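Local coordinates for protein alpha-fucosidase GH29 (Fusarium graminearum, PDB 4PSR) that hydrolyses alpha-L-fucosides as a glycoside hydrolase of family 29, probably releasing alpha-1,6-linked fucose from the N-acetylglucosamine of glycoprotein glycans, at residues P49-M52 with Y53-D56; N138-P142 with V143-P147; C242-E246 with Q247-E251; L250-L253 with A254-N258. One frame throughout, in Å; residues are numbered along the deposited sequence. Where two conformers were deposited one is given.

Interaction 1. Residues P49-M52 with Y53-D56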
loop_
_atom_site.group_PDB
_atom_site.type_symbol
_atom_site.label_atom_id
_atom_site.label_comp_id
_atom_site.label_asym_id
_atom_site.label_seq_id
_atom_site.Cartn_x
_atom_site.Cartn_y
_atom_site.Cartn_z
ATOM N N PRO A 49 19.071 10.855 10.521
ATOM C CA PRO A 49 19.300 12.308 10.521
ATOM C C PRO A 49 18.647 13.031 11.694
ATOM O O PRO A 49 19.167 14.077 12.127
ATOM C CB PRO A 49 18.686 12.768 9.187
ATOM C CG PRO A 49 18.651 11.535 8.318
ATOM C CD PRO A 49 18.462 10.380 9.254
ATOM N N ARG A 50 17.487 12.541 12.138
ATOM C CA ARG A 50 16.799 13.095 13.315
ATOM C C ARG A 50 17.471 12.622 14.604
ATOM O O ARG A 50 17.782 13.437 15.502
ATOM C CB ARG A 50 15.349 12.626 13.294
ATOM C CG ARG A 50 14.640 12.549 14.672
ATOM C CD ARG A 50 13.178 12.185 14.467
ATOM N NE ARG A 50 12.411 12.037 15.715
ATOM C CZ ARG A 50 11.902 13.067 16.371
ATOM N NH1 ARG A 50 12.119 14.301 15.970
ATOM N NH2 ARG A 50 11.171 12.849 17.455
ATOM N N ASN A 51 17.689 11.321 14.723
ATOM C CA ASN A 51 18.121 10.758 16.005
ATOM C C ASN A 51 19.597 10.996 16.327
ATOM O O ASN A 51 19.970 10.910 17.492
ATOM C CB ASN A 51 17.782 9.264 16.090
ATOM C CG ASN A 51 16.300 8.991 16.018
ATOM O OD1 ASN A 51 15.822 8.370 15.066
ATOM N ND2 ASN A 51 15.550 9.436 17.029
ATOM N N MET A 52 20.438 11.290 15.341
ATOM C CA MET A 52 21.838 11.589 15.601
ATOM C C MET A 52 21.971 12.796 16.549
ATOM O O MET A 52 23.011 12.956 17.203
ATOM C CB MET A 52 22.610 11.844 14.291
ATOM C CG MET A 52 22.085 13.018 13.461
ATOM S SD MET A 52 23.165 13.475 12.082
ATOM C CE MET A 52 24.347 14.549 12.913
ATOM N N TYR A 53 20.959 13.648 16.583
ATOM C CA TYR A 53 20.956 14.833 17.444
ATOM C C TYR A 53 20.235 14.610 18.779
ATOM O O TYR A 53 20.298 15.465 19.655
ATOM C CB TYR A 53 20.252 15.975 16.751
ATOM C CG TYR A 53 20.859 16.511 15.479
ATOM C CD1 TYR A 53 21.922 17.394 15.505
ATOM C CD2 TYR A 53 20.298 16.197 14.236
ATOM C CE1 TYR A 53 22.438 17.942 14.338
ATOM C CE2 TYR A 53 20.793 16.754 13.071
ATOM C CZ TYR A 53 21.864 17.618 13.124
ATOM O OH TYR A 53 22.356 18.193 11.952
ATOM N N GLU A 54 19.513 13.513 18.914
ATOM C CA GLU A 54 18.627 13.319 20.068
ATOM C C GLU A 54 19.462 13.169 21.346
ATOM O O GLU A 54 20.402 12.408 21.370
ATOM C CB GLU A 54 17.766 12.076 19.868
ATOM C CG GLU A 54 16.724 11.844 20.955
ATOM C CD GLU A 54 15.966 10.562 20.751
ATOM O OE1 GLU A 54 16.261 9.842 19.772
ATOM O OE2 GLU A 54 15.060 10.276 21.563
ATOM N N PRO A 55 19.095 13.891 22.417
ATOM C CA PRO A 55 19.853 13.723 23.663
ATOM C C PRO A 55 19.860 12.291 24.157
ATOM O O PRO A 55 18.820 11.640 24.163
ATOM C CB PRO A 55 19.109 14.647 24.649
ATOM C CG PRO A 55 18.552 15.704 23.802
ATOM C CD PRO A 55 18.183 15.041 22.475
ATOM N N ASP A 56 21.043 11.825 24.545
ATOM C CA ASP A 56 21.223 10.520 25.175
ATOM C C ASP A 56 20.849 9.311 24.293
ATOM O O ASP A 56 20.690 8.197 24.804
ATOM C CB ASP A 56 20.424 10.467 26.489
ATOM C CG ASP A 56 20.898 9.369 27.429
ATOM O OD1 ASP A 56 22.066 8.936 27.319
ATOM O OD2 ASP A 56 20.091 8.945 28.282
#
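M52 folds its thioether across the ring of Y53, a Met-aromatic contact built into a type I beta turn from N51 to E54, where the chain leaves the short helix 48-51 for the loop leading to helix 58-66. The M52 side chain can be followed outward. CB lies against the backbone N of Y53. CG sits between the backbone N and the carbonyl carbon (chi1 60°), which sets the chain alongside the tyrosine and brings CG to 3.7 Å from Y53 CD2. SD lies obliquely to the ring, 4.6 Å from the Y53 centroid. A bend at chi3 (-84°) then carries CE over one face, 4.1 Å from that centroid, with Y53 CZ and CE1 the ring atoms beneath it. The edge of the ring is met differently: P49 O comes near its plane, 3.2 Å from Y53 CD2. This carbonyl oxygen is buried and has no hydrogen-bond partner in the model. R50 O also lies at the edge and accepts a weak bond from Y53 N. The far end of the tyrosine is fixed by Y75 N, which pairs with its OH, while R50 turns away to Q181 and the carbonyl of F179. The turn itself is closed by E54 N donating to N51 O at 3.0 Å. Its two end residues also join through their side chains, which run side by side: the extended E54 places OE1 2.9 Å from N51 ND2, and the amide N-H reaches that oxygen from above the carboxylate plane.

Interaction 2. Residues N138-P142 with V143-P147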
loop_
_atom_site.group_PDB
_atom_site.type_symbol
_atom_site.label_atom_id
_atom_site.label_comp_id
_atom_site.label_asym_id
_atom_site.label_seq_id
_atom_site.Cartn_x
_atom_site.Cartn_y
_atom_site.Cartn_z
ATOM N N ASN A 138 15.081 24.038 -3.993
ATOM C CA ASN A 138 15.862 23.495 -2.882
ATOM C C ASN A 138 17.267 23.133 -3.350
ATOM O O ASN A 138 17.459 22.144 -4.058
ATOM C CB ASN A 138 15.170 22.270 -2.267
ATOM C CG ASN A 138 15.954 21.690 -1.120
ATOM O OD1 ASN A 138 16.833 22.363 -0.552
ATOM N ND2 ASN A 138 15.650 20.462 -0.751
ATOM N N GLU A 139 18.250 23.928 -2.939
ATOM C CA GLU A 139 19.654 23.694 -3.280
ATOM C C GLU A 139 20.232 22.415 -2.679
ATOM O O GLU A 139 21.292 21.917 -3.133
ATOM C CB GLU A 139 20.538 24.871 -2.861
ATOM C CG GLU A 139 20.580 25.182 -1.338
ATOM C CD GLU A 139 19.491 26.109 -0.848
ATOM O OE1 GLU A 139 18.438 26.270 -1.497
ATOM O OE2 GLU A 139 19.725 26.701 0.238
ATOM N N TRP A 140 19.548 21.866 -1.675
ATOM C CA TRP A 140 19.981 20.640 -1.041
ATOM C C TRP A 140 19.547 19.473 -1.906
ATOM O O TRP A 140 18.477 18.884 -1.705
ATOM C CB TRP A 140 19.425 20.552 0.393
ATOM C CG TRP A 140 19.991 21.653 1.267
ATOM C CD1 TRP A 140 19.410 22.864 1.533
ATOM C CD2 TRP A 140 21.248 21.645 1.953
ATOM N NE1 TRP A 140 20.234 23.604 2.346
ATOM C CE2 TRP A 140 21.362 22.888 2.614
ATOM C CE3 TRP A 140 22.272 20.709 2.078
ATOM C CZ2 TRP A 140 22.463 23.212 3.397
ATOM C CZ3 TRP A 140 23.351 21.020 2.860
ATOM C CH2 TRP A 140 23.439 22.276 3.513
ATOM N N ASN A 141 20.384 19.152 -2.888
ATOM C CA ASN A 141 20.017 18.149 -3.888
ATOM C C ASN A 141 21.293 17.511 -4.440
ATOM O O ASN A 141 22.409 18.064 -4.302
ATOM C CB ASN A 141 19.098 18.775 -4.965
ATOM C CG ASN A 141 19.831 19.673 -5.943
ATOM O OD1 ASN A 141 20.771 19.241 -6.609
ATOM N ND2 ASN A 141 19.384 20.904 -6.069
ATOM N N PRO A 142 21.172 16.338 -5.080
ATOM C CA PRO A 142 22.325 15.551 -5.510
ATOM C C PRO A 142 22.920 15.984 -6.850
ATOM O O PRO A 142 23.873 15.362 -7.289
ATOM C CB PRO A 142 21.766 14.131 -5.587
ATOM C CG PRO A 142 20.324 14.338 -5.970
ATOM C CD PRO A 142 19.940 15.539 -5.115
ATOM N N VAL A 143 22.381 17.027 -7.452
ATOM C CA VAL A 143 23.011 17.642 -8.627
ATOM C C VAL A 143 24.019 18.684 -8.132
ATOM O O VAL A 143 25.170 18.722 -8.575
ATOM C CB VAL A 143 21.978 18.295 -9.565
ATOM C CG1 VAL A 143 22.659 19.065 -10.706
ATOM C CG2 VAL A 143 21.031 17.253 -10.135
ATOM N N ASN A 144 23.618 19.515 -7.179
ATOM C CA ASN A 144 24.555 20.490 -6.586
ATOM C C ASN A 144 25.677 19.853 -5.764
ATOM O O ASN A 144 26.826 20.319 -5.767
ATOM C CB ASN A 144 23.809 21.432 -5.662
ATOM C CG ASN A 144 23.003 22.446 -6.399
ATOM O OD1 ASN A 144 23.328 22.800 -7.542
ATOM N ND2 ASN A 144 21.950 22.955 -5.762
ATOM N N TYR A 145 25.326 18.825 -5.000
ATOM C CA TYR A 145 26.235 18.190 -4.053
ATOM C C TYR A 145 26.357 16.704 -4.305
ATOM O O TYR A 145 25.500 16.108 -4.960
ATOM C CB TYR A 145 25.719 18.418 -2.627
ATOM C CG TYR A 145 25.573 19.885 -2.280
ATOM C CD1 TYR A 145 26.636 20.766 -2.413
ATOM C CD2 TYR A 145 24.344 20.401 -1.904
ATOM C CE1 TYR A 145 26.473 22.131 -2.126
ATOM C CE2 TYR A 145 24.174 21.725 -1.618
ATOM C CZ TYR A 145 25.234 22.590 -1.748
ATOM O OH TYR A 145 25.028 23.928 -1.459
ATOM N N GLY A 146 27.432 16.100 -3.824
ATOM C CA GLY A 146 27.536 14.665 -3.836
ATOM C C GLY A 146 27.755 14.095 -5.231
ATOM O O GLY A 146 28.754 14.404 -5.880
ATOM N N PRO A 147 26.834 13.235 -5.696
ATOM C CA PRO A 147 27.102 12.513 -6.944
ATOM C C PRO A 147 26.986 13.362 -8.216
ATOM O O PRO A 147 27.418 12.855 -9.256
ATOM C CB PRO A 147 26.041 11.411 -6.948
ATOM C CG PRO A 147 24.853 12.050 -6.179
ATOM C CD PRO A 147 25.529 12.850 -5.099
#
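This is a local polar contact within an irregular loop, between barrel strand 119-125 and helix 151-161, in which side-chain amides of N141 and N144 pin successive turns of the chain together. N141 OD1 accepts two backbone N-H groups, from V143 N at 2.9 Å in its carbonyl plane and from N144 N at 2.9 Å, tilted from that plane. The other end of the amide, N141 ND2, donates to a lone pair of N138 O at 3.0 Å. Held at both ends by three bonds, the amide has its rotation fixed. N144 runs back across it: with CG beside its own backbone N (chi1 -75°), ND2 reaches E139 O at 2.9 Å in an almost straight bond. Y145 N adds a backbone bond to N141 O. Upstream, N138 OD1 accepts from W140 N, forming an Asx turn, and W140 centres an inverse gamma turn. Beyond these bonds the rings of W140 and Y145 meet obliquely, CE3 of W140 lying 4.3 Å from CE2 of Y145, and P142 CB packs on P147 CG at 3.8 Å. Both aromatic residues rest on helix 76-80, and W140 also touches helix 189-195, where its NE1 donates to S190 O and E139 bonds to S190 and K193.

Interaction 3. Residues C242-E246 with Q247-E251. With MAN (alpha-D-mannopyranose), chain D.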
loop_
_atom_site.group_PDB
_atom_site.type_symbol
_atom_site.label_atom_id
_atom_site.label_comp_id
_atom_site.label_asym_id
_atom_site.label_seq_id
_atom_site.Cartn_x
_atom_site.Cartn_y
_atom_site.Cartn_z
ATOM N N CYS A 242 1.735 19.734 13.515
ATOM C CA CYS A 242 1.935 18.441 12.835
ATOM C C CYS A 242 1.088 18.448 11.567
ATOM O O CYS A 242 0.292 17.536 11.299
ATOM C CB CYS A 242 1.557 17.269 13.773
ATOM S SG CYS A 242 2.319 15.683 13.353
ATOM N N ALA A 243 1.246 19.528 10.800
ATOM C CA ALA A 243 0.403 19.804 9.665
ATOM C C ALA A 243 1.067 20.697 8.640
ATOM O O ALA A 243 2.019 21.416 8.952
ATOM C CB ALA A 243 -0.927 20.489 10.143
ATOM N N VAL A 244 0.494 20.665 7.445
ATOM C CA VAL A 244 0.765 21.597 6.351
ATOM C C VAL A 244 -0.430 22.539 6.222
ATOM O O VAL A 244 -1.578 22.141 6.364
ATOM C CB VAL A 244 1.005 20.839 4.993
ATOM C CG1 VAL A 244 1.146 21.819 3.831
ATOM C CG2 VAL A 244 2.212 19.918 5.093
ATOM N N ASP A 245 -0.156 23.807 5.974
ATOM C CA ASP A 245 -1.234 24.744 5.737
ATOM C C ASP A 245 -2.308 24.195 4.773
ATOM O O ASP A 245 -2.004 23.672 3.680
ATOM C CB ASP A 245 -0.646 26.036 5.193
ATOM C CG ASP A 245 -1.700 27.055 4.912
ATOM O OD1 ASP A 245 -2.215 27.622 5.899
ATOM O OD2 ASP A 245 -2.022 27.242 3.723
ATOM N N GLU A 246 -3.577 24.322 5.140
ATOM C CA GLU A 246 -4.667 23.769 4.383
ATOM C C GLU A 246 -4.739 24.279 2.951
ATOM O O GLU A 246 -4.981 23.507 2.028
ATOM C CB GLU A 246 -6.011 24.033 5.096
ATOM C CG GLU A 246 -7.194 23.377 4.424
ATOM C CD GLU A 246 -8.535 23.893 4.896
ATOM O OE1 GLU A 246 -9.465 23.078 4.956
ATOM O OE2 GLU A 246 -8.662 25.104 5.171
ATOM N N GLN A 247 -4.515 25.579 2.777
ATOM C CA GLN A 247 -4.536 26.198 1.465
ATOM C C GLN A 247 -3.495 25.544 0.545
ATOM O O GLN A 247 -3.757 25.274 -0.626
ATOM C CB GLN A 247 -4.285 27.711 1.584
ATOM C CG GLN A 247 -4.282 28.445 0.273
ATOM C CD GLN A 247 -4.430 29.960 0.417
ATOM O OE1 GLN A 247 -4.319 30.518 1.511
ATOM N NE2 GLN A 247 -4.683 30.629 -0.698
ATOM N N LYS A 248 -2.316 25.290 1.097
ATOM C CA LYS A 248 -1.221 24.697 0.329
ATOM C C LYS A 248 -1.530 23.239 -0.041
ATOM O O LYS A 248 -1.224 22.783 -1.162
ATOM C CB LYS A 248 0.111 24.844 1.048
ATOM C CG LYS A 248 0.604 26.328 1.114
ATOM C CD LYS A 248 0.904 26.833 -0.249
ATOM C CE LYS A 248 1.282 28.282 -0.276
ATOM N NZ LYS A 248 0.110 29.102 -0.579
ATOM N N ARG A 249 -2.151 22.501 0.871
ATOM C CA ARG A 249 -2.626 21.152 0.528
ATOM C C ARG A 249 -3.607 21.162 -0.616
ATOM O O ARG A 249 -3.487 20.389 -1.559
ATOM C CB ARG A 249 -3.228 20.498 1.766
ATOM C CG ARG A 249 -2.202 20.052 2.761
ATOM C CD ARG A 249 -2.835 19.417 3.965
ATOM N NE ARG A 249 -3.245 20.354 5.014
ATOM C CZ ARG A 249 -4.431 20.359 5.613
ATOM N NH1 ARG A 249 -5.436 19.605 5.217
ATOM N NH2 ARG A 249 -4.632 21.202 6.620
ATOM N N LEU A 250 -4.563 22.080 -0.572
ATOM C CA LEU A 250 -5.566 22.186 -1.605
ATOM C C LEU A 250 -4.957 22.638 -2.934
ATOM O O LEU A 250 -5.390 22.186 -3.997
ATOM C CB LEU A 250 -6.682 23.157 -1.184
ATOM C CG LEU A 250 -7.627 22.576 -0.143
ATOM C CD1 LEU A 250 -8.507 23.694 0.410
ATOM C CD2 LEU A 250 -8.486 21.505 -0.794
ATOM N N GLU A 251 -3.954 23.519 -2.873
ATOM C CA GLU A 251 -3.297 23.978 -4.095
ATOM C C GLU A 251 -2.511 22.817 -4.752
ATOM O O GLU A 251 -2.491 22.691 -5.970
ATOM C CB GLU A 251 -2.392 25.172 -3.776
ATOM C CG GLU A 251 -3.206 26.462 -3.553
ATOM C CD GLU A 251 -2.427 27.599 -2.935
ATOM O OE1 GLU A 251 -1.236 27.445 -2.640
ATOM O OE2 GLU A 251 -3.038 28.676 -2.735
HETATM C C1 MAN D . -7.086 26.055 8.651
HETATM C C2 MAN D . -7.213 27.383 7.898
HETATM C C3 MAN D . -8.567 28.026 8.247
HETATM C C4 MAN D . -9.723 27.036 7.942
HETATM C C5 MAN D . -9.482 25.720 8.732
HETATM C C6 MAN D . -10.478 24.597 8.426
HETATM O O2 MAN D . -7.224 27.135 6.506
HETATM O O3 MAN D . -8.743 29.258 7.581
HETATM O O4 MAN D . -10.965 27.604 8.327
HETATM O O5 MAN D . -8.155 25.194 8.403
HETATM O O6 MAN D . -10.065 23.412 9.146
HETATM O O HOH W 1 -4.902 27.607 5.140
HETATM O O HOH W 2 -1.273 29.421 1.840
HETATM O O HOH W 3 -4.251 29.919 4.015
#
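The N-terminus of helix 246-263 is capped here by D245, whose OD2 accepts from K248 N at 3.3 Å, on the anti side of the carboxylate. With chi1 at 180° D245 swings its carboxylate away from its own backbone N and over the first turn of the helix. Its other oxygen, OD1, receives a water that also accepts from Q247 N and touches O2 of a glycan mannose. A second water links D245 OD2 to K248 NZ, which forms a salt bridge with E251 OE1 at 3.0 Å. R249, one turn into the helix, reaches back to the residue before the cap and grips one backbone oxygen side-on: V244 O takes NE at 2.8 Å and NH2 at 3.2 Å, the oxygen lying in the guanidinium plane. The chain bend at chi3 (-86°) swings the group round to this position. E246 CA lies 3.3 Å above one guanidinium face, and V244 CG1 packs on R249 CG at 3.9 Å as the two side chains run in opposite directions. R249 NH1 continues to the carbonyl of G277. E246 extends outward instead, where OE2 accepts from O2 of the mannose at 2.8 Å and OE1 from W11 NE1. With K248 N and two waters donating to D245, and a sugar hydroxyl and an indole N-H donating to E246, both carboxylates are probably ionised, and the two nitrogens on V244 O tie the incoming chain to the helix even before its regular backbone bonds begin.

Interaction 4. Residues L250-L253 with A254-N258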
loop_
_atom_site.group_PDB
_atom_site.type_symbol
_atom_site.label_atom_id
_atom_site.label_comp_id
_atom_site.label_asym_id
_atom_site.label_seq_id
_atom_site.Cartn_x
_atom_site.Cartn_y
_atom_site.Cartn_z
ATOM N N LEU A 250 -4.563 22.080 -0.572
ATOM C CA LEU A 250 -5.566 22.186 -1.605
ATOM C C LEU A 250 -4.957 22.638 -2.934
ATOM O O LEU A 250 -5.390 22.186 -3.997
ATOM C CB LEU A 250 -6.682 23.157 -1.184
ATOM C CG LEU A 250 -7.627 22.576 -0.143
ATOM C CD1 LEU A 250 -8.507 23.694 0.410
ATOM C CD2 LEU A 250 -8.486 21.505 -0.794
ATOM N N GLU A 251 -3.954 23.519 -2.873
ATOM C CA GLU A 251 -3.297 23.978 -4.095
ATOM C C GLU A 251 -2.511 22.817 -4.752
ATOM O O GLU A 251 -2.491 22.691 -5.970
ATOM C CB GLU A 251 -2.392 25.172 -3.776
ATOM C CG GLU A 251 -3.206 26.462 -3.553
ATOM C CD GLU A 251 -2.427 27.599 -2.935
ATOM O OE1 GLU A 251 -1.236 27.445 -2.640
ATOM O OE2 GLU A 251 -3.038 28.676 -2.735
ATOM N N PHE A 252 -1.869 21.987 -3.922
ATOM C CA PHE A 252 -1.228 20.769 -4.435
ATOM C C PHE A 252 -2.222 19.847 -5.150
ATOM O O PHE A 252 -1.970 19.413 -6.299
ATOM C CB PHE A 252 -0.534 19.974 -3.325
ATOM C CG PHE A 252 -0.200 18.574 -3.759
ATOM C CD1 PHE A 252 0.796 18.327 -4.706
ATOM C CD2 PHE A 252 -0.938 17.500 -3.276
ATOM C CE1 PHE A 252 1.063 17.024 -5.140
ATOM C CE2 PHE A 252 -0.679 16.196 -3.696
ATOM C CZ PHE A 252 0.317 15.960 -4.631
ATOM N N LEU A 253 -3.346 19.526 -4.497
ATOM C CA LEU A 253 -4.323 18.619 -5.077
ATOM C C LEU A 253 -4.830 19.162 -6.414
ATOM O O LEU A 253 -4.877 18.445 -7.421
ATOM C CB LEU A 253 -5.479 18.378 -4.076
ATOM C CG LEU A 253 -5.096 17.636 -2.799
ATOM C CD1 LEU A 253 -6.240 17.660 -1.784
ATOM C CD2 LEU A 253 -4.706 16.173 -3.128
ATOM N N ALA A 254 -5.242 20.431 -6.426
ATOM C CA ALA A 254 -5.726 21.010 -7.678
ATOM C C ALA A 254 -4.652 21.027 -8.775
ATOM O O ALA A 254 -4.931 20.689 -9.924
ATOM C CB ALA A 254 -6.296 22.428 -7.456
ATOM N N TYR A 255 -3.416 21.389 -8.404
ATOM C CA TYR A 255 -2.337 21.443 -9.390
ATOM C C TYR A 255 -2.052 20.082 -10.015
ATOM O O TYR A 255 -2.013 19.937 -11.231
ATOM C CB TYR A 255 -1.080 22.041 -8.784
ATOM C CG TYR A 255 -0.016 22.414 -9.784
ATOM C CD1 TYR A 255 0.080 23.709 -10.267
ATOM C CD2 TYR A 255 0.905 21.484 -10.245
ATOM C CE1 TYR A 255 1.049 24.074 -11.170
ATOM C CE2 TYR A 255 1.895 21.844 -11.142
ATOM C CZ TYR A 255 1.947 23.155 -11.603
ATOM O OH TYR A 255 2.920 23.550 -12.500
ATOM N N TYR A 256 -1.917 19.071 -9.166
ATOM C CA TYR A 256 -1.630 17.733 -9.645
ATOM C C TYR A 256 -2.799 17.170 -10.456
ATOM O O TYR A 256 -2.580 16.602 -11.536
ATOM C CB TYR A 256 -1.309 16.837 -8.458
ATOM C CG TYR A 256 -0.849 15.427 -8.829
ATOM C CD1 TYR A 256 -0.046 15.187 -9.947
ATOM C CD2 TYR A 256 -1.190 14.330 -8.037
ATOM C CE1 TYR A 256 0.424 13.902 -10.243
ATOM C CE2 TYR A 256 -0.737 13.046 -8.336
ATOM C CZ TYR A 256 0.065 12.845 -9.435
ATOM O OH TYR A 256 0.505 11.554 -9.696
ATOM N N PHE A 257 -4.034 17.309 -9.967
ATOM C CA PHE A 257 -5.177 16.763 -10.689
ATOM C C PHE A 257 -5.379 17.498 -12.028
ATOM O O PHE A 257 -5.749 16.890 -13.033
ATOM C CB PHE A 257 -6.454 16.807 -9.822
ATOM C CG PHE A 257 -6.381 15.990 -8.562
ATOM C CD1 PHE A 257 -5.431 14.989 -8.389
ATOM C CD2 PHE A 257 -7.288 16.219 -7.537
ATOM C CE1 PHE A 257 -5.393 14.259 -7.213
ATOM C CE2 PHE A 257 -7.236 15.506 -6.346
ATOM C CZ PHE A 257 -6.307 14.493 -6.197
ATOM N N ASN A 258 -5.074 18.794 -12.073
ATOM C CA ASN A 258 -5.125 19.518 -13.349
ATOM C C ASN A 258 -4.032 19.060 -14.310
ATOM O O ASN A 258 -4.274 18.921 -15.502
ATOM C CB ASN A 258 -5.025 21.028 -13.135
ATOM C CG ASN A 258 -6.319 21.625 -12.643
ATOM O OD1 ASN A 258 -7.396 21.133 -12.973
ATOM N ND2 ASN A 258 -6.225 22.701 -11.870
#
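L253 and F257 both hold CG beside their own backbone N (chi1 -66° and -62°), whereas F252 and Y256 both send theirs anti to it, which lets each pair, spaced i to i+4 along alpha-helix 246-263 of the barrel domain, lie side by side in a common direction. In one row L253 CD2 packs against F257 CZ at 3.8 Å. In the adjacent row, F252 CZ meets Y256 CD2 at 4.1 Å; these rings are near parallel, with planes 20° apart, but are slid so far, centroids 5.9 Å apart, that they barely overlap and form no true stack. The backbone beneath is regular: A254 N, Y255 N, Y256 N and F257 N donate in turn to L250 O, E251 O, F252 O and L253 O. A254 CB, small as it is, rests on L250 O at 3.6 Å. Outside partners show where each side faces. F252 stacks on H211 of helix 200-218 and F257 on H17, a ligand of the bound sodium ion, while F252, L253 and F257 all touch T269 of barrel strand 268-272. The Y256 hydroxyl bonds to P220 O and that of Y255 to D216, fastening the helix to its neighbours by polar ends as well. L253 O serves twice: it accepts from F257 N at 2.9 Å and also lies over one face of the F257 ring, 3.1 Å from CG and displaced from the centre.

All four contacts belong to the TIM-barrel domain. Interactions 3 and 4 are successive parts of helix 246-263, share L250 and E251, and have centres 11 Å apart. Interaction 1, at the end of helix 48-51, and interaction 2, in a loop, have nearest atoms about 9 Å apart, and interaction 1 comes within about 10 Å of interaction 3. The bound fucose is about 8 Å from the R50 side chain of interaction 1, and its neighbours E46 and W47 come shortly before that segment in the chain. H126 and H127 lie upstream of interaction 2, D226 upstream of interaction 3, and K272 downstream of interaction 4. Interaction 3 instead touches a glycan mannose, and F257 of interaction 4 lies about 8 Å from sodium.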